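AxyAgu115A (Amphibacillus xylanus NBRC 15112, PDB 6NPS) is a family GH115 alpha-glucuronidase that probably releases glucuronic acid side groups from xylans such as arabinoglucuronoxylan. Local coordinates at residues L98-V102 / A112-A116; V859-Y865 / K943-D949; G172-E178 / I448-I454. The protein carries 3 engineered substitutions. One frame throughout, in Å; residues are numbered along the deposited sequence.

Interaction 1: L98-V102 / A112-A116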
loop_
_atom_site.group_PDB
_atom_site.type_symbol
_atom_site.label_atom_id
_atom_site.label_comp_id
_atom_site.label_asym_id
_atom_site.label_seq_id
_atom_site.Cartn_x
_atom_site.Cartn_y
_atom_site.Cartn_z
ATOM N N LEU A 98 59.697 10.251 25.839
ATOM C CA LEU A 98 60.017 10.186 27.257
ATOM C C LEU A 98 59.410 11.412 27.918
ATOM O O LEU A 98 59.517 12.525 27.391
ATOM C CB LEU A 98 61.536 10.167 27.455
ATOM C CG LEU A 98 62.097 10.432 28.851
ATOM C CD1 LEU A 98 61.885 9.207 29.770
ATOM C CD2 LEU A 98 63.573 10.788 28.745
ATOM N N PHE A 99 58.761 11.205 29.069
ATOM C CA PHE A 99 58.028 12.250 29.778
ATOM C C PHE A 99 58.508 12.093 31.220
ATOM O O PHE A 99 58.109 11.148 31.914
ATOM C CB PHE A 99 56.520 12.019 29.599
ATOM C CG PHE A 99 55.630 13.095 30.152
ATOM C CD1 PHE A 99 55.132 14.094 29.315
ATOM C CD2 PHE A 99 55.219 13.047 31.488
ATOM C CE1 PHE A 99 54.256 15.065 29.809
ATOM C CE2 PHE A 99 54.345 14.010 32.015
ATOM C CZ PHE A 99 53.862 15.028 31.165
ATOM N N GLN A 100 59.417 12.959 31.664
ATOM C CA GLN A 100 60.130 12.673 32.898
ATOM C C GLN A 100 60.405 13.960 33.657
ATOM O O GLN A 100 60.851 14.947 33.062
ATOM C CB GLN A 100 61.450 11.948 32.598
ATOM C CG GLN A 100 62.187 11.548 33.838
ATOM C CD GLN A 100 63.462 10.782 33.537
ATOM O OE1 GLN A 100 63.843 10.629 32.379
ATOM N NE2 GLN A 100 64.134 10.309 34.587
ATOM N N VAL A 101 60.200 13.923 34.993
ATOM C CA VAL A 101 60.553 15.046 35.860
ATOM C C VAL A 101 61.978 14.846 36.324
ATOM O O VAL A 101 62.372 13.723 36.679
ATOM C CB VAL A 101 59.584 15.166 37.055
ATOM C CG1 VAL A 101 60.057 16.200 38.048
ATOM C CG2 VAL A 101 58.178 15.482 36.571
ATOM N N VAL A 102 62.764 15.933 36.333
ATOM C CA VAL A 102 64.188 15.858 36.633
ATOM C C VAL A 102 64.544 16.999 37.579
ATOM O O VAL A 102 63.944 18.082 37.550
ATOM C CB VAL A 102 65.049 15.920 35.345
ATOM C CG1 VAL A 102 64.828 14.664 34.458
ATOM C CG2 VAL A 102 64.700 17.151 34.583
ATOM N N ALA A 112 62.228 20.337 36.386
ATOM C CA ALA A 112 61.756 20.467 35.024
ATOM C C ALA A 112 61.012 19.204 34.630
ATOM O O ALA A 112 61.350 18.087 35.050
ATOM C CB ALA A 112 62.905 20.726 34.031
ATOM N N LEU A 113 60.003 19.396 33.805
ATOM C CA LEU A 113 59.393 18.301 33.083
ATOM C C LEU A 113 60.114 18.189 31.739
ATOM O O LEU A 113 60.120 19.148 30.956
ATOM C CB LEU A 113 57.902 18.570 32.916
ATOM C CG LEU A 113 57.148 17.646 31.964
ATOM C CD1 LEU A 113 57.332 16.205 32.423
ATOM C CD2 LEU A 113 55.667 18.031 31.933
ATOM N N VAL A 114 60.745 17.047 31.468
ATOM C CA VAL A 114 61.443 16.858 30.194
ATOM C C VAL A 114 60.546 16.056 29.258
ATOM O O VAL A 114 59.989 15.019 29.646
ATOM C CB VAL A 114 62.808 16.173 30.388
ATOM C CG1 VAL A 114 63.471 15.931 29.033
ATOM C CG2 VAL A 114 63.704 17.059 31.235
ATOM N N ILE A 115 60.366 16.552 28.037
ATOM C CA ILE A 115 59.543 15.879 27.030
ATOM C C ILE A 115 60.454 15.673 25.819
ATOM O O ILE A 115 60.755 16.626 25.098
ATOM C CB ILE A 115 58.284 16.676 26.687
ATOM C CG1 ILE A 115 57.540 17.036 27.978
ATOM C CG2 ILE A 115 57.377 15.901 25.674
ATOM C CD1 ILE A 115 56.186 17.715 27.777
ATOM N N ALA A 116 60.950 14.449 25.640
ATOM C CA ALA A 116 61.891 14.110 24.573
ATOM C C ALA A 116 61.229 13.145 23.583
ATOM O O ALA A 116 60.913 12.011 23.946
ATOM C CB ALA A 116 63.162 13.495 25.155
#

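Interaction 2: V859-Y865 / K943-D949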
loop_
_atom_site.group_PDB
_atom_site.type_symbol
_atom_site.label_atom_id
_atom_site.label_comp_id
_atom_site.label_asym_id
_atom_site.label_seq_id
_atom_site.Cartn_x
_atom_site.Cartn_y
_atom_site.Cartn_z
ATOM N N VAL A 859 10.201 -32.704 11.621
ATOM C CA VAL A 859 11.135 -31.808 10.969
ATOM C C VAL A 859 10.858 -30.393 11.437
ATOM O O VAL A 859 9.706 -29.914 11.397
ATOM C CB VAL A 859 11.031 -31.908 9.443
ATOM C CG1 VAL A 859 12.148 -31.075 8.793
ATOM C CG2 VAL A 859 11.129 -33.379 9.023
ATOM N N TYR A 860 11.911 -29.731 11.898
ATOM C CA TYR A 860 11.850 -28.352 12.343
ATOM C C TYR A 860 12.727 -27.501 11.451
ATOM O O TYR A 860 13.721 -27.979 10.880
ATOM C CB TYR A 860 12.284 -28.225 13.828
ATOM C CG TYR A 860 11.174 -28.704 14.748
ATOM C CD1 TYR A 860 10.918 -30.061 14.895
ATOM C CD2 TYR A 860 10.345 -27.797 15.426
ATOM C CE1 TYR A 860 9.879 -30.517 15.720
ATOM C CE2 TYR A 860 9.305 -28.246 16.253
ATOM C CZ TYR A 860 9.082 -29.607 16.392
ATOM O OH TYR A 860 8.057 -30.077 17.188
ATOM N N GLU A 861 12.353 -26.233 11.337
ATOM C CA GLU A 861 13.226 -25.232 10.747
ATOM C C GLU A 861 14.079 -24.621 11.848
ATOM O O GLU A 861 13.568 -24.249 12.906
ATOM C CB GLU A 861 12.435 -24.142 10.023
ATOM C CG GLU A 861 11.728 -24.637 8.773
ATOM C CD GLU A 861 12.601 -24.610 7.518
ATOM O OE1 GLU A 861 13.847 -24.624 7.636
ATOM O OE2 GLU A 861 12.033 -24.582 6.401
ATOM N N LEU A 862 15.380 -24.542 11.593
ATOM C CA LEU A 862 16.346 -23.927 12.486
ATOM C C LEU A 862 16.893 -22.711 11.753
ATOM O O LEU A 862 17.542 -22.846 10.717
ATOM C CB LEU A 862 17.447 -24.924 12.855
ATOM C CG LEU A 862 18.661 -24.430 13.628
ATOM C CD1 LEU A 862 18.292 -24.161 15.061
ATOM C CD2 LEU A 862 19.774 -25.490 13.569
ATOM N N GLU A 863 16.599 -21.532 12.274
ATOM C CA GLU A 863 16.950 -20.284 11.635
ATOM C C GLU A 863 17.952 -19.538 12.506
ATOM O O GLU A 863 17.731 -19.363 13.707
ATOM C CB GLU A 863 15.698 -19.445 11.409
ATOM C CG GLU A 863 15.970 -18.060 10.826
ATOM C CD GLU A 863 14.689 -17.300 10.502
ATOM O OE1 GLU A 863 13.690 -17.447 11.250
ATOM O OE2 GLU A 863 14.676 -16.574 9.482
ATOM N N PHE A 864 19.053 -19.126 11.906
ATOM C CA PHE A 864 20.052 -18.323 12.588
ATOM C C PHE A 864 19.876 -16.872 12.183
ATOM O O PHE A 864 19.671 -16.563 11.004
ATOM C CB PHE A 864 21.468 -18.760 12.216
ATOM C CG PHE A 864 21.856 -20.088 12.724
ATOM C CD1 PHE A 864 21.147 -20.710 13.740
ATOM C CD2 PHE A 864 22.982 -20.726 12.202
ATOM C CE1 PHE A 864 21.527 -21.959 14.203
ATOM C CE2 PHE A 864 23.380 -21.972 12.674
ATOM C CZ PHE A 864 22.646 -22.590 13.667
ATOM N N TYR A 865 20.028 -15.987 13.144
ATOM C CA TYR A 865 20.196 -14.565 12.880
ATOM C C TYR A 865 21.677 -14.251 13.093
ATOM O O TYR A 865 22.195 -14.437 14.195
ATOM C CB TYR A 865 19.328 -13.731 13.822
ATOM C CG TYR A 865 17.840 -13.759 13.488
ATOM C CD1 TYR A 865 17.105 -14.942 13.568
ATOM C CD2 TYR A 865 17.173 -12.592 13.112
ATOM C CE1 TYR A 865 15.720 -14.964 13.284
ATOM C CE2 TYR A 865 15.820 -12.599 12.824
ATOM C CZ TYR A 865 15.094 -13.785 12.920
ATOM O OH TYR A 865 13.752 -13.792 12.616
ATOM N N LYS A 943 20.809 -14.764 17.366
ATOM C CA LYS A 943 19.531 -15.335 17.781
ATOM C C LYS A 943 19.316 -16.613 16.985
ATOM O O LYS A 943 19.768 -16.731 15.843
ATOM C CB LYS A 943 18.362 -14.328 17.560
ATOM C CG LYS A 943 16.980 -14.827 18.083
ATOM C CD LYS A 943 15.829 -13.910 17.641
ATOM C CE LYS A 943 15.876 -12.603 18.348
ATOM N NZ LYS A 943 14.631 -11.868 18.060
ATOM N N ILE A 944 18.644 -17.577 17.613
ATOM C CA ILE A 944 18.231 -18.822 16.975
ATOM C C ILE A 944 16.718 -18.929 17.128
ATOM O O ILE A 944 16.192 -18.762 18.233
ATOM C CB ILE A 944 18.899 -20.046 17.628
ATOM C CG1 ILE A 944 20.419 -19.850 17.729
ATOM C CG2 ILE A 944 18.510 -21.311 16.895
ATOM C CD1 ILE A 944 21.101 -20.817 18.703
ATOM N N VAL A 945 16.028 -19.276 16.046
ATOM C CA VAL A 945 14.587 -19.499 16.085
ATOM C C VAL A 945 14.305 -20.897 15.555
ATOM O O VAL A 945 14.868 -21.287 14.529
ATOM C CB VAL A 945 13.847 -18.434 15.259
ATOM C CG1 VAL A 945 12.351 -18.702 15.302
ATOM C CG2 VAL A 945 14.186 -17.037 15.798
ATOM N N ILE A 946 13.432 -21.648 16.247
ATOM C CA ILE A 946 13.090 -23.016 15.873
ATOM C C ILE A 946 11.567 -23.137 15.802
ATOM O O ILE A 946 10.863 -22.720 16.729
ATOM C CB ILE A 946 13.673 -24.041 16.878
ATOM C CG1 ILE A 946 15.206 -23.866 17.040
ATOM C CG2 ILE A 946 13.312 -25.477 16.478
ATOM C CD1 ILE A 946 15.807 -24.634 18.294
ATOM N N TYR A 947 11.059 -23.730 14.727
ATOM C CA TYR A 947 9.617 -23.809 14.537
ATOM C C TYR A 947 9.331 -24.968 13.603
ATOM O O TYR A 947 10.216 -25.394 12.860
ATOM C CB TYR A 947 9.036 -22.497 13.981
ATOM C CG TYR A 947 9.714 -21.949 12.747
ATOM C CD1 TYR A 947 10.808 -21.097 12.854
ATOM C CD2 TYR A 947 9.261 -22.274 11.470
ATOM C CE1 TYR A 947 11.429 -20.571 11.726
ATOM C CE2 TYR A 947 9.889 -21.756 10.332
ATOM C CZ TYR A 947 10.958 -20.902 10.473
ATOM O OH TYR A 947 11.589 -20.390 9.367
ATOM N N PRO A 948 8.132 -25.549 13.665
ATOM C CA PRO A 948 7.888 -26.763 12.874
ATOM C C PRO A 948 7.929 -26.457 11.380
ATOM O O PRO A 948 7.673 -25.331 10.937
ATOM C CB PRO A 948 6.499 -27.245 13.338
ATOM C CG PRO A 948 6.003 -26.258 14.374
ATOM C CD PRO A 948 7.110 -25.298 14.704
ATOM N N ASP A 949 8.325 -27.465 10.608
ATOM C CA ASP A 949 8.374 -27.349 9.156
ATOM C C ASP A 949 7.057 -26.815 8.604
ATOM O O ASP A 949 5.982 -27.352 8.890
ATOM C CB ASP A 949 8.673 -28.723 8.544
ATOM C CG ASP A 949 9.128 -28.633 7.100
ATOM O OD1 ASP A 949 9.219 -29.693 6.434
ATOM O OD2 ASP A 949 9.401 -27.506 6.642
HETATM O O HOH W 1 9.375 -24.575 6.723
#

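Interaction 3: G172-E178 / I448-I454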
loop_
_atom_site.group_PDB
_atom_site.type_symbol
_atom_site.label_atom_id
_atom_site.label_comp_id
_atom_site.label_asym_id
_atom_site.label_seq_id
_atom_site.Cartn_x
_atom_site.Cartn_y
_atom_site.Cartn_z
ATOM N N GLY A 172 44.867 7.043 10.475
ATOM C CA GLY A 172 44.220 8.319 10.234
ATOM C C GLY A 172 42.836 8.202 9.632
ATOM O O GLY A 172 42.153 7.182 9.766
ATOM N N PHE A 173 42.448 9.269 8.929
ATOM C CA PHE A 173 41.123 9.346 8.368
ATOM C C PHE A 173 41.119 10.107 7.035
ATOM O O PHE A 173 42.095 10.742 6.619
ATOM C CB PHE A 173 40.142 9.971 9.383
ATOM C CG PHE A 173 40.507 11.404 9.824
ATOM C CD1 PHE A 173 40.170 12.522 9.022
ATOM C CD2 PHE A 173 41.140 11.631 11.043
ATOM C CE1 PHE A 173 40.474 13.829 9.434
ATOM C CE2 PHE A 173 41.447 12.942 11.482
ATOM C CZ PHE A 173 41.113 14.050 10.672
ATOM N N PHE A 174 39.959 10.026 6.399
ATOM C CA PHE A 174 39.672 10.521 5.050
ATOM C C PHE A 174 38.473 11.448 5.190
ATOM O O PHE A 174 37.394 11.004 5.616
ATOM C CB PHE A 174 39.323 9.328 4.146
ATOM C CG PHE A 174 38.849 9.678 2.756
ATOM C CD1 PHE A 174 39.245 10.855 2.125
ATOM C CD2 PHE A 174 38.040 8.773 2.062
ATOM C CE1 PHE A 174 38.810 11.149 0.839
ATOM C CE2 PHE A 174 37.611 9.048 0.763
ATOM C CZ PHE A 174 38.002 10.248 0.152
ATOM N N ILE A 175 38.677 12.733 4.929
ATOM C CA ILE A 175 37.568 13.669 4.784
ATOM C C ILE A 175 36.928 13.429 3.419
ATOM O O ILE A 175 37.541 13.726 2.393
ATOM C CB ILE A 175 38.063 15.111 4.904
ATOM C CG1 ILE A 175 38.834 15.299 6.202
ATOM C CG2 ILE A 175 36.893 16.121 4.732
ATOM C CD1 ILE A 175 39.758 16.515 6.112
ATOM N N ASN A 176 35.696 12.918 3.386
ATOM C CA ASN A 176 35.073 12.542 2.123
ATOM C C ASN A 176 33.604 12.950 2.139
ATOM O O ASN A 176 33.104 13.498 3.120
ATOM C CB ASN A 176 35.215 11.036 1.860
ATOM C CG ASN A 176 34.771 10.619 0.434
ATOM O OD1 ASN A 176 34.183 9.548 0.243
ATOM N ND2 ASN A 176 35.060 11.467 -0.562
ATOM N N ASP A 177 32.907 12.690 1.033
ATOM C CA ASP A 177 31.477 12.963 0.945
ATOM C C ASP A 177 31.175 14.368 1.468
ATOM O O ASP A 177 30.247 14.586 2.251
ATOM C CB ASP A 177 30.687 11.891 1.713
ATOM C CG ASP A 177 31.300 10.490 1.580
ATOM O OD1 ASP A 177 31.408 9.997 0.437
ATOM O OD2 ASP A 177 31.673 9.873 2.603
ATOM N N GLU A 178 32.014 15.326 1.063
ATOM C CA GLU A 178 32.121 16.566 1.817
ATOM C C GLU A 178 31.174 17.656 1.325
ATOM O O GLU A 178 31.183 18.759 1.880
ATOM C CB GLU A 178 33.583 17.059 1.839
ATOM C CG GLU A 178 34.148 17.575 0.496
ATOM C CD GLU A 178 34.946 16.498 -0.232
ATOM O OE1 GLU A 178 34.779 15.290 0.095
ATOM O OE2 GLU A 178 35.711 16.841 -1.139
ATOM N N ILE A 448 42.891 3.398 7.876
ATOM C CA ILE A 448 42.297 4.705 7.635
ATOM C C ILE A 448 40.771 4.553 7.591
ATOM O O ILE A 448 40.251 3.551 7.091
ATOM C CB ILE A 448 42.882 5.311 6.339
ATOM C CG1 ILE A 448 42.301 6.715 6.091
ATOM C CG2 ILE A 448 42.675 4.344 5.143
ATOM C CD1 ILE A 448 43.171 7.610 5.153
ATOM N N VAL A 449 40.044 5.528 8.136
ATOM C CA VAL A 449 38.581 5.448 8.142
ATOM C C VAL A 449 37.993 6.638 7.403
ATOM O O VAL A 449 38.439 7.768 7.567
ATOM C CB VAL A 449 38.012 5.305 9.580
ATOM C CG1 VAL A 449 38.561 6.424 10.536
ATOM C CG2 VAL A 449 36.460 5.347 9.568
ATOM N N ASN A 450 36.984 6.373 6.568
ATOM C CA ASN A 450 36.207 7.439 5.953
ATOM C C ASN A 450 35.262 8.056 6.980
ATOM O O ASN A 450 34.341 7.377 7.473
ATOM C CB ASN A 450 35.408 6.877 4.764
ATOM C CG ASN A 450 34.677 7.948 3.966
ATOM O OD1 ASN A 450 34.259 8.998 4.487
ATOM N ND2 ASN A 450 34.524 7.688 2.663
ATOM N N VAL A 451 35.462 9.340 7.294
ATOM C CA VAL A 451 34.660 10.000 8.332
ATOM C C VAL A 451 33.751 11.062 7.743
ATOM O O VAL A 451 33.265 11.909 8.484
ATOM C CB VAL A 451 35.518 10.632 9.444
ATOM C CG1 VAL A 451 36.216 9.593 10.307
ATOM C CG2 VAL A 451 36.493 11.662 8.815
ATOM N N GLY A 452 33.530 11.055 6.424
ATOM C CA GLY A 452 32.655 12.064 5.844
ATOM C C GLY A 452 33.096 13.484 6.161
ATOM O O GLY A 452 34.253 13.844 5.927
ATOM N N ASP A 453 32.191 14.287 6.726
ATOM C CA ASP A 453 32.477 15.666 7.100
ATOM C C ASP A 453 32.984 15.778 8.525
ATOM O O ASP A 453 32.975 16.882 9.071
ATOM C CB ASP A 453 31.207 16.505 6.995
ATOM C CG ASP A 453 30.571 16.397 5.628
ATOM O OD1 ASP A 453 29.740 15.483 5.438
ATOM O OD2 ASP A 453 30.915 17.198 4.735
ATOM N N ILE A 454 33.410 14.661 9.127
ATOM C CA ILE A 454 34.014 14.561 10.460
ATOM C C ILE A 454 33.012 14.792 11.581
ATOM O O ILE A 454 32.962 14.017 12.540
ATOM C CB ILE A 454 35.209 15.517 10.632
ATOM C CG1 ILE A 454 36.227 15.354 9.490
ATOM C CG2 ILE A 454 35.835 15.248 12.008
ATOM C CD1 ILE A 454 37.267 16.473 9.398
#

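Interaction 1: L98-V102 / A112-A116
These two segments are the paired arms of a beta hairpin, strands 97-106 and 109-117, in a four-stranded mixed sheet. Three antiparallel hydrogen-bonded pairs, Leu98 with Ala116, Gln100 with Val114 and Val102 with Ala112, supply six backbone bonds; the shortest, 2.6 Å, runs from Val114 N to Gln100 O. Side chains alternate between two faces. On the face of Phe99, Val101, Leu113 and Ile115, the t rotamer of Phe99 swings its ring across the strand pair. Leu113 (t, p) lies over one face of the ring, its CD1 3.8 Å from the Phe99 ring centroid and 14° off the normal, a CH-pi contact. Ile115 (m, t) sends CD1 to 3.9 Å from Phe99 CE1. Helix 120-133 packs on this cluster through Leu130, and His129 meets the Phe99 ring edge-to-face. The opposite face, bearing Val114 and Ala116, meets helix 74-81 through Leu76. There Val102 takes rotamer m, unlike Val101 and Val114 (both t), and its CG2 approaches Val114 CG2 to 3.5 Å.

Interaction 2: V859-Y865 / K943-D949
Glu861 lays its CB over the ring of Tyr947, 3.8 Å from CB to the ring centroid and 23° off the normal, a CH-pi contact in which Tyr947, in its p rotamer, turns its ring toward the neighbouring strand. Beyond it, the carboxylate comes close to a like charge: Glu861 OE2 lies 3.9 Å from Asp949 OD2. A water eases this by donating to both, at 2.7 Å to Glu861 OE2 and 2.9 Å to Asp949 OD2, and Lys920 forms a salt bridge with Glu861. Further along this face, Lys943 CD sits over the Tyr865 ring, while Lys943 NZ bonds to the carbonyl oxygens of Leu958 and Pro960. Backbone bonds hold the register, with Glu863 N to Val945 O and Val945 N to Glu863 O both at 2.9 Å. The other face is apolar: Leu862 CD1 is 3.4 Å from Ile944 CG2 and 3.7 Å from Ile946 CG1. This face packs on strands 847-854 and 926-934 through Tyr850, Phe852, Leu930 and Ile932. Antiparallel strands with one face turned to a hydrophobic interior are consistent with the beta-sandwich of galactose-binding-like domains, the clan to which this C-terminal domain belongs.

Interaction 3: G172-E178 / I448-I454
A type II' turn with a positive-phi glycine follows directly on a parallel strand pair; beyond the bridge of Phe174 with Asn450 the backbones stay joined by Val451 N to Phe174 O and Asn176 N to Gly452 O, both 3.1 Å. The turn runs from Val451 to Ile454, closed by Ile454 N to Val451 O (2.8 Å). Gly452 takes its second position with phi/psi of 56/-126°, a conformation favouring glycine, and Asn450 OD1 accepts from Gly452 N at 2.9 Å, an Asx turn. Ile454 CD1 then packs 3.7 Å from Ile175 CG1. A glycerol, probably from the crystallisation liquor, lies about 3 Å from the Asn176 side chain, at the C-terminal strand ends where TIM barrels carry their active sites. Strands 170-174 and 446-450 are the first and last of the eight parallel barrel strands. Phe173 packs outward on Val201 of helix 195-207 and Leu461 of helix 458-469; strand 212-214 flanks the pair through Trp214, strand 405-410 through Tyr408.

In the fold
All three contacts are mainly buried and pair strands, but none shares an element with another. Interaction 3 lies deepest, its centre 13 Å from that of the chain, against 30 Å for interaction 2 and 37 Å for interaction 1; the last two lie on opposite sides of the chain's centre, 62 Å between their own centres. Sequence separation differs too: 10 residues within the hairpin of 98-102 and 112-116, 78 in interaction 2, and 270 in interaction 3, which pairs the first and eighth strands and so closes the barrel. Interaction 1 is almost wholly apolar between helices, interaction 2 sets an apolar face against a mixed aromatic and charged one, with a water bridging two carboxylates at its end, and interaction 3 passes from parallel sheet into acid- and amide-rich loops.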